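Local coordinates for lipase aflb (Neosartorya fumigata, PDB 6IDY), which probably hydrolyses ester bonds of lipids, as a calcium-binding fungal lipase built on an alpha/beta-hydrolase-like core, at residues 87-91 and 92-96; 403-406 and 407-411; 417-420 and 421-425. All coordinates share one frame; numbering follows the deposited sequence.

How the contacts relate
All three contacts are local, each within one continuous run of chain, and all belong to helical parts packed outside the central beta-sheet. Contact 1, at the end of helix 81-90, and contact 2, at the start of helix 405-412, have centres 13 Å apart and touch: Ile94 CD1 lies 3.3 Å from Leu409 O. Contact 3 closes the next helix, 414-424. It touches neither of the others, its nearest atoms being about 9 Å from contact 1 and about 7 Å from contact 2, but Leu419 packs on an earlier part of helix 81-90. The calcium ion, held by Asp255, Ala377, His380 and Gly382, is bound by no residue of these contacts.

Contact 1: 87-91 and 92-96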
loop_
_atom_site.group_PDB
_atom_site.type_symbol
_atom_site.label_atom_id
_atom_site.label_comp_id
_atom_site.label_asym_id
_atom_site.label_seq_id
_atom_site.Cartn_x
_atom_site.Cartn_y
_atom_site.Cartn_z
ATOM N N GLU A 87 -19.697 5.671 0.625
ATOM C CA GLU A 87 -20.213 5.712 1.998
ATOM C C GLU A 87 -19.326 6.475 2.985
ATOM O O GLU A 87 -19.852 7.009 3.960
ATOM C CB GLU A 87 -20.527 4.302 2.519
ATOM C CG GLU A 87 -21.700 3.625 1.826
ATOM C CD GLU A 87 -23.000 4.408 1.800
ATOM O OE1 GLU A 87 -23.424 4.901 2.870
ATOM O OE2 GLU A 87 -23.592 4.529 0.704
ATOM N N ILE A 88 -17.998 6.537 2.720
ATOM C CA ILE A 88 -16.988 7.273 3.490
ATOM C C ILE A 88 -17.439 8.744 3.664
ATOM O O ILE A 88 -17.364 9.289 4.769
ATOM C CB ILE A 88 -15.604 7.111 2.775
ATOM C CG1 ILE A 88 -14.893 5.786 3.179
ATOM C CG2 ILE A 88 -14.670 8.314 2.911
ATOM C CD1 ILE A 88 -14.381 5.652 4.584
ATOM N N LEU A 89 -17.960 9.353 2.588
ATOM C CA LEU A 89 -18.466 10.722 2.657
ATOM C C LEU A 89 -19.905 10.803 3.151
ATOM O O LEU A 89 -20.232 11.745 3.871
ATOM C CB LEU A 89 -18.285 11.472 1.332
ATOM C CG LEU A 89 -16.862 11.947 0.990
ATOM C CD1 LEU A 89 -16.868 12.760 -0.272
ATOM C CD2 LEU A 89 -16.251 12.796 2.116
ATOM N N THR A 90 -20.757 9.816 2.791
ATOM C CA THR A 90 -22.177 9.754 3.195
ATOM C C THR A 90 -22.321 9.756 4.727
ATOM O O THR A 90 -23.178 10.459 5.262
ATOM C CB THR A 90 -22.880 8.553 2.526
ATOM O OG1 THR A 90 -22.642 8.597 1.119
ATOM C CG2 THR A 90 -24.392 8.526 2.783
ATOM N N VAL A 91 -21.452 8.998 5.421
ATOM C CA VAL A 91 -21.439 8.909 6.888
ATOM C C VAL A 91 -20.695 10.095 7.533
ATOM O O VAL A 91 -20.667 10.200 8.758
ATOM C CB VAL A 91 -20.924 7.537 7.417
ATOM C CG1 VAL A 91 -21.747 6.376 6.862
ATOM C CG2 VAL A 91 -19.432 7.342 7.144
ATOM N N GLY A 92 -20.085 10.944 6.707
ATOM C CA GLY A 92 -19.337 12.118 7.141
ATOM C C GLY A 92 -18.085 11.799 7.933
ATOM O O GLY A 92 -17.769 12.493 8.900
ATOM N N LEU A 93 -17.361 10.747 7.530
ATOM C CA LEU A 93 -16.138 10.318 8.208
ATOM C C LEU A 93 -14.964 11.292 8.010
ATOM O O LEU A 93 -14.142 11.446 8.916
ATOM C CB LEU A 93 -15.752 8.889 7.758
ATOM C CG LEU A 93 -14.663 8.156 8.559
ATOM C CD1 LEU A 93 -15.135 7.799 9.942
ATOM C CD2 LEU A 93 -14.258 6.887 7.874
ATOM N N ILE A 94 -14.889 11.951 6.841
ATOM C CA ILE A 94 -13.768 12.834 6.542
ATOM C C ILE A 94 -14.103 14.297 6.840
ATOM O O ILE A 94 -14.968 14.876 6.178
ATOM C CB ILE A 94 -13.180 12.637 5.114
ATOM C CG1 ILE A 94 -13.212 11.153 4.635
ATOM C CG2 ILE A 94 -11.761 13.232 5.009
ATOM C CD1 ILE A 94 -12.486 10.029 5.549
ATOM N N PRO A 95 -13.420 14.910 7.837
ATOM C CA PRO A 95 -13.676 16.330 8.116
ATOM C C PRO A 95 -13.044 17.224 7.055
ATOM O O PRO A 95 -12.162 16.783 6.308
ATOM C CB PRO A 95 -13.081 16.551 9.513
ATOM C CG PRO A 95 -12.172 15.421 9.751
ATOM C CD PRO A 95 -12.348 14.371 8.697
ATOM N N ALA A 96 -13.519 18.482 6.992
ATOM C CA ALA A 96 -13.112 19.515 6.038
ATOM C C ALA A 96 -11.606 19.749 5.952
ATOM O O ALA A 96 -11.091 19.853 4.845
ATOM C CB ALA A 96 -13.840 20.819 6.336
#
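Ile88 meets two residues of the following turn with two different branches. Its CD1 reaches Leu93 CD2 at 3.5 Å, methyl to methyl, while its CG2 lies against Ile94, 3.6 Å from CG1, with the CD1 methyl of Ile94 close by. In both pairs the side chains cross obliquely. The split follows from chi1 of Ile88 (-84°), which sets CG1 beside the backbone N and leaves CG2 for the other neighbour. On the flank of Leu93, Val91 CG2 comes to 4.0 Å from Leu93 CB; on that of Ile94, Leu89 CD2 makes a looser contact with CG1. Two backbone bonds hold the turn. Leu93 N lies 3.1 Å from Ile88 O, almost on the carbonyl line but with its N-H bent off it, whereas Gly92 N reaches Leu89 O (3.0 Å) from above the carbonyl plane. Val91 O has an outside partner in Lys69 NZ. Leu93 continues onto Ile70 of helix 63-73 and Leu409 of helix 405-412, and Ile94 onto Leu99 and Leu102. With Gly92 at positive phi (66°) and two bonds running back into the last turn, this is a Schellman motif, ending helix 81-90 and turning the chain toward helix 96-103.

Contact 2: 403-406 and 407-411; sequences LGLD and DLLGT
From Gly404, the N-cap, the backbone winds into helix 405-412, with Leu408 N bonded to Gly404 O (3.2 Å), Leu409 N to Leu405 O and Gly410 N to Asp406 O; Asp407 N gives Gly404 O a second, weak bond. Asp407 folds back over this first turn. Its chi1 of -63° lays CG beside its own backbone N, and from there OD2 takes the N-H of Gly404 at 2.8 Å in a nearly straight bond (166°), using the anti lone pair, the one away from OD1. The other oxygen, OD1, forms a salt bridge with Lys183, so the carboxylate is gripped at both ends and its rotation is probably fixed. Leu403 crosses Asp407 at about a right angle and sets CD2 3.6 Å from the carboxylate carbon CG, giving the charged group an apolar neighbour. Farther round the helix, Leu405 and Leu409 meet one turn apart: Leu405 CG is 3.8 Å from Leu409 CD1, and Leu405 CD1 also rests near Leu409 CG. Both leucines touch Ala66 of helix 63-73, and Leu409 also touches Ile98 of helix 96-103. Asp406 OD1 forms a salt bridge with Arg55. One turn on from Asp407, Thr411 OG1 donates to Asp407 O (2.7 Å) while Thr411 N reaches the same oxygen from the opposite face of its plane; the hydroxyl is also bonded to Asn180. The bond from the N-cap N-H to the acid three residues later is one half of a capping box; the N-cap being glycine, the reciprocal side-chain bond is absent at this helix N-terminus.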
loop_
_atom_site.group_PDB
_atom_site.type_symbol
_atom_site.label_atom_id
_atom_site.label_comp_id
_atom_site.label_asym_id
_atom_site.label_seq_id
_atom_site.Cartn_x
_atom_site.Cartn_y
_atom_site.Cartn_z
ATOM N N LEU A 403 -0.520 6.789 16.774
ATOM C CA LEU A 403 -1.524 7.402 15.901
ATOM C C LEU A 403 -2.760 7.877 16.663
ATOM O O LEU A 403 -3.057 7.380 17.753
ATOM C CB LEU A 403 -1.925 6.451 14.746
ATOM C CG LEU A 403 -0.816 5.943 13.792
ATOM C CD1 LEU A 403 -1.397 5.016 12.751
ATOM C CD2 LEU A 403 -0.093 7.089 13.093
ATOM N N GLY A 404 -3.469 8.833 16.074
ATOM C CA GLY A 404 -4.694 9.388 16.636
ATOM C C GLY A 404 -5.846 9.367 15.656
ATOM O O GLY A 404 -5.747 8.763 14.582
ATOM N N LEU A 405 -6.944 10.044 16.022
ATOM C CA LEU A 405 -8.162 10.171 15.223
ATOM C C LEU A 405 -7.907 10.635 13.774
ATOM O O LEU A 405 -8.381 9.974 12.853
ATOM C CB LEU A 405 -9.174 11.090 15.939
ATOM C CG LEU A 405 -10.487 11.417 15.208
ATOM C CD1 LEU A 405 -11.332 10.166 14.960
ATOM C CD2 LEU A 405 -11.285 12.468 15.966
ATOM N N ASP A 406 -7.164 11.748 13.579
ATOM C CA ASP A 406 -6.845 12.317 12.257
ATOM C C ASP A 406 -6.102 11.345 11.351
ATOM O O ASP A 406 -6.285 11.375 10.133
ATOM C CB ASP A 406 -6.075 13.641 12.395
ATOM C CG ASP A 406 -6.889 14.805 12.954
ATOM O OD1 ASP A 406 -8.098 14.614 13.227
ATOM O OD2 ASP A 406 -6.318 15.905 13.115
ATOM N N ASP A 407 -5.286 10.467 11.954
ATOM C CA ASP A 407 -4.538 9.416 11.258
ATOM C C ASP A 407 -5.501 8.346 10.731
ATOM O O ASP A 407 -5.379 7.954 9.574
ATOM C CB ASP A 407 -3.476 8.817 12.185
ATOM C CG ASP A 407 -2.424 9.822 12.616
ATOM O OD1 ASP A 407 -1.808 10.451 11.732
ATOM O OD2 ASP A 407 -2.206 9.966 13.836
ATOM N N LEU A 408 -6.493 7.930 11.556
ATOM C CA LEU A 408 -7.544 6.977 11.187
ATOM C C LEU A 408 -8.365 7.579 10.027
ATOM O O LEU A 408 -8.538 6.926 8.996
ATOM C CB LEU A 408 -8.467 6.710 12.409
ATOM C CG LEU A 408 -9.427 5.491 12.390
ATOM C CD1 LEU A 408 -10.011 5.270 13.748
ATOM C CD2 LEU A 408 -10.589 5.671 11.417
ATOM N N LEU A 409 -8.858 8.825 10.203
ATOM C CA LEU A 409 -9.681 9.526 9.206
ATOM C C LEU A 409 -8.955 9.778 7.894
ATOM O O LEU A 409 -9.515 9.520 6.831
ATOM C CB LEU A 409 -10.280 10.830 9.763
ATOM C CG LEU A 409 -11.017 10.751 11.116
ATOM C CD1 LEU A 409 -11.461 12.132 11.582
ATOM C CD2 LEU A 409 -12.195 9.787 11.070
ATOM N N GLY A 410 -7.716 10.254 7.986
ATOM C CA GLY A 410 -6.869 10.535 6.834
ATOM C C GLY A 410 -6.556 9.303 6.011
ATOM O O GLY A 410 -6.592 9.365 4.779
ATOM N N THR A 411 -6.265 8.169 6.684
ATOM C CA THR A 411 -5.997 6.873 6.032
ATOM C C THR A 411 -7.240 6.413 5.254
ATOM O O THR A 411 -7.120 5.916 4.142
ATOM C CB THR A 411 -5.519 5.840 7.059
ATOM O OG1 THR A 411 -4.323 6.319 7.677
ATOM C CG2 THR A 411 -5.267 4.459 6.450
#

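Contact 3: 417-420 and 421-425; sequences IALA and EVLAY
Glu421 carries its flat carboxylate clear of 417-420 and touches that segment with the stem of its chain. The chain is bent at chi2 (-68°): its CB and CG stay near Ile417 O, each at 3.6 Å, and its CG lies 4.3 Å from Ile417 CG2, while the carboxylate swings outward and OE2 is hydrogen-bonded to Tyr105 OH. The other flat group belongs to Tyr425, whose side chain touches Leu202 and Thr282 and whose hydroxyl is bonded to Asn203. The motif is the closing two turns of an alpha-helix, 414-424, with four successive bonds from each N-H to the carbonyl four residues back: Glu421 N to Ile417 O, Val422 N to Ala418 O, Leu423 N to Leu419 O, and Ala424 N to Ala420 O (3.0 Å). Val422 CG2 also lies 3.3 Å from Ala418 O. Tyr425 is the first residue to leave helical geometry, and Lys428 NZ is hydrogen-bonded to Leu423 O, in the last turn, and to Tyr425 O, just beyond it. Ala420 touches Leu16 and Ile19 of helix 16-24, and Leu419 and Leu423 face helix 31-47. These two leucines meet one turn apart, Leu419 with CG anti to N (chi1 -176°) and Leu423 with CG beside its own backbone N, bringing Leu419 CG to 3.9 Å from Leu423 CD1.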
loop_
_atom_site.group_PDB
_atom_site.type_symbol
_atom_site.label_atom_id
_atom_site.label_comp_id
_atom_site.label_asym_id
_atom_site.label_seq_id
_atom_site.Cartn_x
_atom_site.Cartn_y
_atom_site.Cartn_z
ATOM N N ILE A 417 -8.683 9.613 -3.159
ATOM C CA ILE A 417 -7.564 9.827 -4.081
ATOM C C ILE A 417 -7.484 8.628 -5.040
ATOM O O ILE A 417 -7.373 8.820 -6.258
ATOM C CB ILE A 417 -6.233 10.072 -3.318
ATOM C CG1 ILE A 417 -6.274 11.421 -2.579
ATOM C CG2 ILE A 417 -5.034 9.998 -4.274
ATOM C CD1 ILE A 417 -5.162 11.610 -1.559
ATOM N N ALA A 418 -7.583 7.399 -4.484
ATOM C CA ALA A 418 -7.546 6.166 -5.272
ATOM C C ALA A 418 -8.606 6.183 -6.383
ATOM O O ALA A 418 -8.282 5.851 -7.524
ATOM C CB ALA A 418 -7.700 4.943 -4.377
ATOM N N LEU A 419 -9.834 6.669 -6.075
ATOM C CA LEU A 419 -10.905 6.767 -7.063
ATOM C C LEU A 419 -10.568 7.779 -8.156
ATOM O O LEU A 419 -10.711 7.456 -9.335
ATOM C CB LEU A 419 -12.273 7.092 -6.432
ATOM C CG LEU A 419 -13.455 7.104 -7.422
ATOM C CD1 LEU A 419 -13.690 5.726 -8.036
ATOM C CD2 LEU A 419 -14.704 7.639 -6.780
ATOM N N ALA A 420 -10.106 8.984 -7.759
ATOM C CA ALA A 420 -9.708 10.044 -8.682
ATOM C C ALA A 420 -8.614 9.552 -9.635
ATOM O O ALA A 420 -8.751 9.731 -10.840
ATOM C CB ALA A 420 -9.222 11.255 -7.903
ATOM N N GLU A 421 -7.561 8.883 -9.105
ATOM C CA GLU A 421 -6.466 8.341 -9.917
ATOM C C GLU A 421 -6.954 7.267 -10.910
ATOM O O GLU A 421 -6.560 7.296 -12.080
ATOM C CB GLU A 421 -5.334 7.792 -9.031
ATOM C CG GLU A 421 -4.460 8.864 -8.390
ATOM C CD GLU A 421 -3.580 9.665 -9.331
ATOM O OE1 GLU A 421 -3.107 9.099 -10.341
ATOM O OE2 GLU A 421 -3.369 10.866 -9.062
ATOM N N VAL A 422 -7.814 6.338 -10.454
ATOM C CA VAL A 422 -8.365 5.272 -11.311
ATOM C C VAL A 422 -9.180 5.880 -12.464
ATOM O O VAL A 422 -8.949 5.538 -13.633
ATOM C CB VAL A 422 -9.172 4.202 -10.506
ATOM C CG1 VAL A 422 -9.961 3.283 -11.433
ATOM C CG2 VAL A 422 -8.248 3.368 -9.629
ATOM N N LEU A 423 -10.081 6.820 -12.133
ATOM C CA LEU A 423 -10.953 7.460 -13.117
ATOM C C LEU A 423 -10.199 8.327 -14.118
ATOM O O LEU A 423 -10.536 8.298 -15.300
ATOM C CB LEU A 423 -12.098 8.230 -12.439
ATOM C CG LEU A 423 -13.047 7.401 -11.531
ATOM C CD1 LEU A 423 -14.230 8.237 -11.066
ATOM C CD2 LEU A 423 -13.559 6.143 -12.224
ATOM N N ALA A 424 -9.144 9.031 -13.679
ATOM C CA ALA A 424 -8.338 9.884 -14.565
ATOM C C ALA A 424 -7.329 9.098 -15.411
ATOM O O ALA A 424 -6.790 9.653 -16.367
ATOM C CB ALA A 424 -7.610 10.946 -13.753
ATOM N N TYR A 425 -7.053 7.824 -15.061
ATOM C CA TYR A 425 -6.082 7.014 -15.797
ATOM C C TYR A 425 -6.522 6.786 -17.229
ATOM O O TYR A 425 -7.614 6.276 -17.473
ATOM C CB TYR A 425 -5.795 5.678 -15.097
ATOM C CG TYR A 425 -4.647 4.913 -15.721
ATOM C CD1 TYR A 425 -4.851 4.079 -16.820
ATOM C CD2 TYR A 425 -3.354 5.017 -15.214
ATOM C CE1 TYR A 425 -3.795 3.376 -17.400
ATOM C CE2 TYR A 425 -2.297 4.302 -15.772
ATOM C CZ TYR A 425 -2.523 3.484 -16.867
ATOM O OH TYR A 425 -1.485 2.779 -17.430
#